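Long-range contacts in folylpolyglutamate synthase protein FOLC (Mycobacterium tuberculosis, PDB 2VOS), which probably adds L-glutamate to dihydropteroate and, successively, to tetrahydrofolate, at the expense of ATP, which is turned into ADP and phosphate: residues P190-T195 with A217-R222; A232-Q237 with A254-E259. All coordinates share one frame; numbering follows the deposited sequence.

Contact 1 of 2, residues P190-T195 with A217-R222; sequences PVAVIT and AGIITR
Ala192 and Ile194, alternate residues of strand 191-194, turn the same face of the sheet toward Ile219 and Ile220, and this apolar cluster is the tight part of the contact. The methyl of Ala192 meets the bend: its CB lies 3.8 Å from Ile219 O and 3.9 Å from Ile220 CG1, an approach that suits small alanine. Ile219 holds CG1 in the crowded position between its backbone N and carbonyl carbon (chi1 70°); this rotation, with CD1 extended (chi2 157°), brings Ile219 CD1 to 4.0 Å from Ala192 CB. The side chains of Ile194 and Ile219 run antiparallel alongside each other, the CD1 tip of Ile194 4.1 Å from CG1 of Ile219. Segment 217-222 follows helix 209-217 on the way to strand 231-234, the parallel neighbour of 191-194: a beta-alpha-beta crossover of the Mur ligase middle domain. A type I turn from Ala217 to Ile220, closed by Ile220 N to Ala217 O, sets both isoleucines against the strand. Leu245 and Ser249 of helix 239-251 add to the cluster. The other end is open and polar: Thr221 hydrogen-bonds Asn188 through OG1 and Thr230 through O, while exposed Arg222 has NH1 salt-bridged to Asp253 OD1.

Contact 2 of 2, residues A232-Q237 with A254-E259; sequences AVIGRQ and ASVARE
Strands 232-234 and 255-258 run parallel, 16° apart and 4.8 Å at closest approach, laced by four nearly straight hydrogen bonds of 2.8 or 2.9 Å, the donor alternating between the strands, the first Ala232 N to Ser255 O, the last Glu259 N to Ile234 O. On the face toward helix 239-251 the CD1 tip of Ile234 meets CG1 of Val256 at a slant, 4.0 Å away; Ala232, short enough to sit beneath the helix, packs on Ser249. Val233, beta-branched like Val256 and so suited to a strand, shares the other face with Ala257, small enough to fit against Phe263. Past the strand ends Glu259, extended with CG anti to its backbone N (chi1 -170°), reaches alongside the backbone of Gly235 and Arg236. Water 2 takes the N-H of Arg236 and donates to Glu259 OE1 at 2.6 Å, while His300 ND1 hydrogen-bonds OE2. Glu259 OE2 lies 3.9 Å from Arg236 NE but well out of the guanidinium plane, a long ion pair of charges only; NE pairs more strongly with Asp260 OD2. These strands, with helix 239-251 between them in sequence, form a beta-alpha-beta unit at the edge of the P-loop NTPase-like sheet, its C-terminal loops facing the ADP site.

The two contacts lie in series along the chain, contact 1 closing before contact 2 opens, with centres about 9 Å apart. They share the mixed sheet of the Mur ligase middle domain, where strands 191-194, 231-234 and 255-258 are consecutive and parallel, the last at the sheet's edge. Probable backbone hydrogen bonds, Ala192 O to Val233 N at 2.8 Å and Ile194 O to Gly235 N at 2.9 Å, join them directly. Helix 239-251 packs on one face of both contacts and helix 296-312 on the other. Successive crossovers thus extend the sheet outward, and the loops after its strands approach bound ADP, about 8 Å from the Glu259 side chain.

Contact 1 of 2, residues P190-T195 with A217-R222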
# COMPACT_ATOMS: atom_id res chain seq x y z
N PRO A 190 2.03 -15.75 12.58
CA PRO A 190 2.70 -17.00 12.13
C PRO A 190 3.32 -16.86 10.71
O PRO A 190 4.16 -17.69 10.31
CB PRO A 190 1.57 -18.03 12.14
CG PRO A 190 0.26 -17.20 12.03
CD PRO A 190 0.55 -15.89 12.71
N VAL A 191 2.90 -15.85 9.96
CA VAL A 191 3.50 -15.60 8.65
C VAL A 191 3.82 -14.09 8.59
O VAL A 191 2.94 -13.25 8.80
CB VAL A 191 2.57 -15.92 7.47
CG1 VAL A 191 3.26 -15.54 6.19
CG2 VAL A 191 2.23 -17.43 7.44
N ALA A 192 5.08 -13.77 8.34
CA ALA A 192 5.54 -12.39 8.21
C ALA A 192 6.06 -12.20 6.78
O ALA A 192 6.86 -12.99 6.28
CB ALA A 192 6.67 -12.11 9.22
N VAL A 193 5.61 -11.16 6.11
CA VAL A 193 5.92 -11.01 4.74
C VAL A 193 6.71 -9.76 4.62
O VAL A 193 6.31 -8.70 5.19
CB VAL A 193 4.60 -10.85 3.97
CG1 VAL A 193 4.84 -10.66 2.47
CG2 VAL A 193 3.66 -12.06 4.25
N ILE A 194 7.81 -9.82 3.86
CA ILE A 194 8.64 -8.60 3.65
C ILE A 194 8.72 -8.31 2.15
O ILE A 194 9.41 -8.99 1.41
CB ILE A 194 10.10 -8.76 4.19
CG1 ILE A 194 10.11 -9.38 5.60
CG2 ILE A 194 10.85 -7.32 4.17
CD1 ILE A 194 9.48 -8.51 6.72
N THR A 195 8.02 -7.29 1.71
CA THR A 195 8.07 -6.86 0.35
C THR A 195 9.35 -6.05 0.07
O THR A 195 10.11 -5.70 0.99
CB THR A 195 6.79 -6.02 0.02
OG1 THR A 195 6.93 -4.69 0.53
CG2 THR A 195 5.51 -6.63 0.60
N ALA A 217 12.26 -5.96 9.80
CA ALA A 217 12.41 -7.33 10.23
C ALA A 217 11.81 -7.53 11.60
O ALA A 217 11.58 -8.68 12.01
CB ALA A 217 13.87 -7.72 10.24
N GLY A 218 11.56 -6.45 12.34
CA GLY A 218 10.99 -6.60 13.68
C GLY A 218 9.61 -7.26 13.70
O GLY A 218 9.12 -7.63 14.76
N ILE A 219 8.97 -7.47 12.54
CA ILE A 219 7.68 -8.16 12.59
C ILE A 219 7.85 -9.69 12.53
O ILE A 219 6.86 -10.45 12.65
CB ILE A 219 6.68 -7.66 11.47
CG1 ILE A 219 7.14 -8.12 10.07
CG2 ILE A 219 6.46 -6.13 11.59
CD1 ILE A 219 6.00 -8.20 9.03
N ILE A 220 9.07 -10.15 12.29
CA ILE A 220 9.32 -11.59 12.27
C ILE A 220 9.60 -11.99 13.73
O ILE A 220 10.67 -11.63 14.25
CB ILE A 220 10.58 -11.93 11.39
CG1 ILE A 220 10.43 -11.42 9.93
CG2 ILE A 220 10.87 -13.44 11.40
CD1 ILE A 220 11.79 -11.30 9.16
N THR A 221 8.69 -12.72 14.38
CA THR A 221 8.80 -12.99 15.83
C THR A 221 8.85 -14.49 16.11
O THR A 221 8.28 -15.27 15.33
CB THR A 221 7.60 -12.39 16.59
OG1 THR A 221 6.41 -13.02 16.14
CG2 THR A 221 7.44 -10.92 16.27
N ARG A 222 9.48 -14.90 17.20
CA ARG A 222 9.52 -16.32 17.56
C ARG A 222 8.11 -16.79 17.92
O ARG A 222 7.37 -16.08 18.61
CB ARG A 222 10.49 -16.55 18.72
CG ARG A 222 10.56 -18.03 19.20
CD ARG A 222 11.85 -18.31 20.01
NE ARG A 222 11.95 -19.68 20.55
CZ ARG A 222 11.75 -20.83 19.88
NH1 ARG A 222 11.38 -20.82 18.60
NH2 ARG A 222 11.90 -22.00 20.50

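Contact 2 of 2, residues A232-Q237 with A254-E259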
# COMPACT_ATOMS: atom_id res chain seq x y z
N ALA A 232 8.97 -16.51 7.51
CA ALA A 232 9.23 -15.24 6.88
C ALA A 232 9.25 -15.47 5.37
O ALA A 232 10.02 -16.31 4.84
CB ALA A 232 10.60 -14.67 7.33
N VAL A 233 8.41 -14.75 4.67
CA VAL A 233 8.31 -14.87 3.22
C VAL A 233 8.82 -13.56 2.60
O VAL A 233 8.25 -12.51 2.81
CB VAL A 233 6.85 -15.09 2.78
CG1 VAL A 233 6.79 -15.42 1.29
CG2 VAL A 233 6.26 -16.26 3.59
N ILE A 234 9.88 -13.64 1.82
CA ILE A 234 10.59 -12.44 1.48
C ILE A 234 10.63 -12.20 -0.02
O ILE A 234 11.01 -13.10 -0.80
CB ILE A 234 12.03 -12.57 2.02
CG1 ILE A 234 11.98 -12.73 3.54
CG2 ILE A 234 12.78 -11.29 1.75
CD1 ILE A 234 13.39 -13.04 4.18
N GLY A 235 10.23 -11.00 -0.44
CA GLY A 235 10.29 -10.65 -1.85
C GLY A 235 11.74 -10.34 -2.27
O GLY A 235 12.69 -10.53 -1.50
N ARG A 236 11.91 -9.81 -3.48
CA ARG A 236 13.24 -9.47 -4.03
C ARG A 236 13.89 -8.36 -3.22
O ARG A 236 13.25 -7.36 -2.99
CB ARG A 236 13.07 -8.97 -5.47
CG ARG A 236 13.19 -10.08 -6.48
CD ARG A 236 12.72 -9.71 -7.91
NE ARG A 236 12.90 -10.90 -8.76
CZ ARG A 236 13.04 -10.90 -10.09
NH1 ARG A 236 12.99 -9.76 -10.77
NH2 ARG A 236 13.20 -12.06 -10.75
N GLN A 237 15.16 -8.50 -2.81
CA GLN A 237 15.80 -7.47 -1.97
C GLN A 237 17.20 -7.25 -2.49
O GLN A 237 17.74 -8.11 -3.19
CB GLN A 237 15.91 -7.95 -0.52
CG GLN A 237 14.61 -8.41 0.15
CD GLN A 237 13.61 -7.28 0.31
OE1 GLN A 237 13.95 -6.08 0.15
NE2 GLN A 237 12.37 -7.63 0.64
N ALA A 254 12.84 -18.43 12.53
CA ALA A 254 11.83 -18.44 11.48
C ALA A 254 12.28 -19.28 10.28
O ALA A 254 13.44 -19.22 9.92
CB ALA A 254 11.52 -16.96 11.07
N SER A 255 11.38 -20.06 9.68
CA SER A 255 11.63 -20.67 8.37
C SER A 255 11.57 -19.59 7.31
O SER A 255 10.72 -18.71 7.40
CB SER A 255 10.53 -21.66 8.03
OG SER A 255 10.47 -22.67 9.01
N VAL A 256 12.41 -19.66 6.29
CA VAL A 256 12.43 -18.61 5.32
C VAL A 256 12.09 -19.12 3.92
O VAL A 256 12.56 -20.17 3.53
CB VAL A 256 13.80 -17.94 5.27
CG1 VAL A 256 13.83 -16.97 4.11
CG2 VAL A 256 14.10 -17.20 6.62
N ALA A 257 11.27 -18.37 3.19
CA ALA A 257 11.01 -18.64 1.77
C ALA A 257 11.38 -17.34 1.05
O ALA A 257 10.86 -16.27 1.40
CB ALA A 257 9.50 -18.95 1.58
N ARG A 258 12.20 -17.43 0.01
CA ARG A 258 12.70 -16.20 -0.62
C ARG A 258 12.35 -16.19 -2.08
O ARG A 258 12.58 -17.21 -2.75
CB ARG A 258 14.23 -16.14 -0.54
CG ARG A 258 14.75 -16.03 0.86
CD ARG A 258 16.23 -16.50 0.93
NE ARG A 258 16.31 -17.92 0.62
CZ ARG A 258 17.44 -18.57 0.31
NH1 ARG A 258 18.60 -17.92 0.26
NH2 ARG A 258 17.39 -19.87 0.05
N GLU A 259 11.91 -15.04 -2.61
CA GLU A 259 11.65 -14.99 -4.05
C GLU A 259 12.87 -15.35 -4.79
O GLU A 259 13.98 -15.02 -4.36
CB GLU A 259 11.06 -13.65 -4.54
CG GLU A 259 10.59 -13.77 -6.01
CD GLU A 259 9.88 -12.50 -6.47
OE1 GLU A 259 9.73 -11.63 -5.59
OE2 GLU A 259 9.49 -12.39 -7.66
O HOH W 1 14.34 -12.83 -2.37
O HOH W 2 9.36 -9.15 -4.96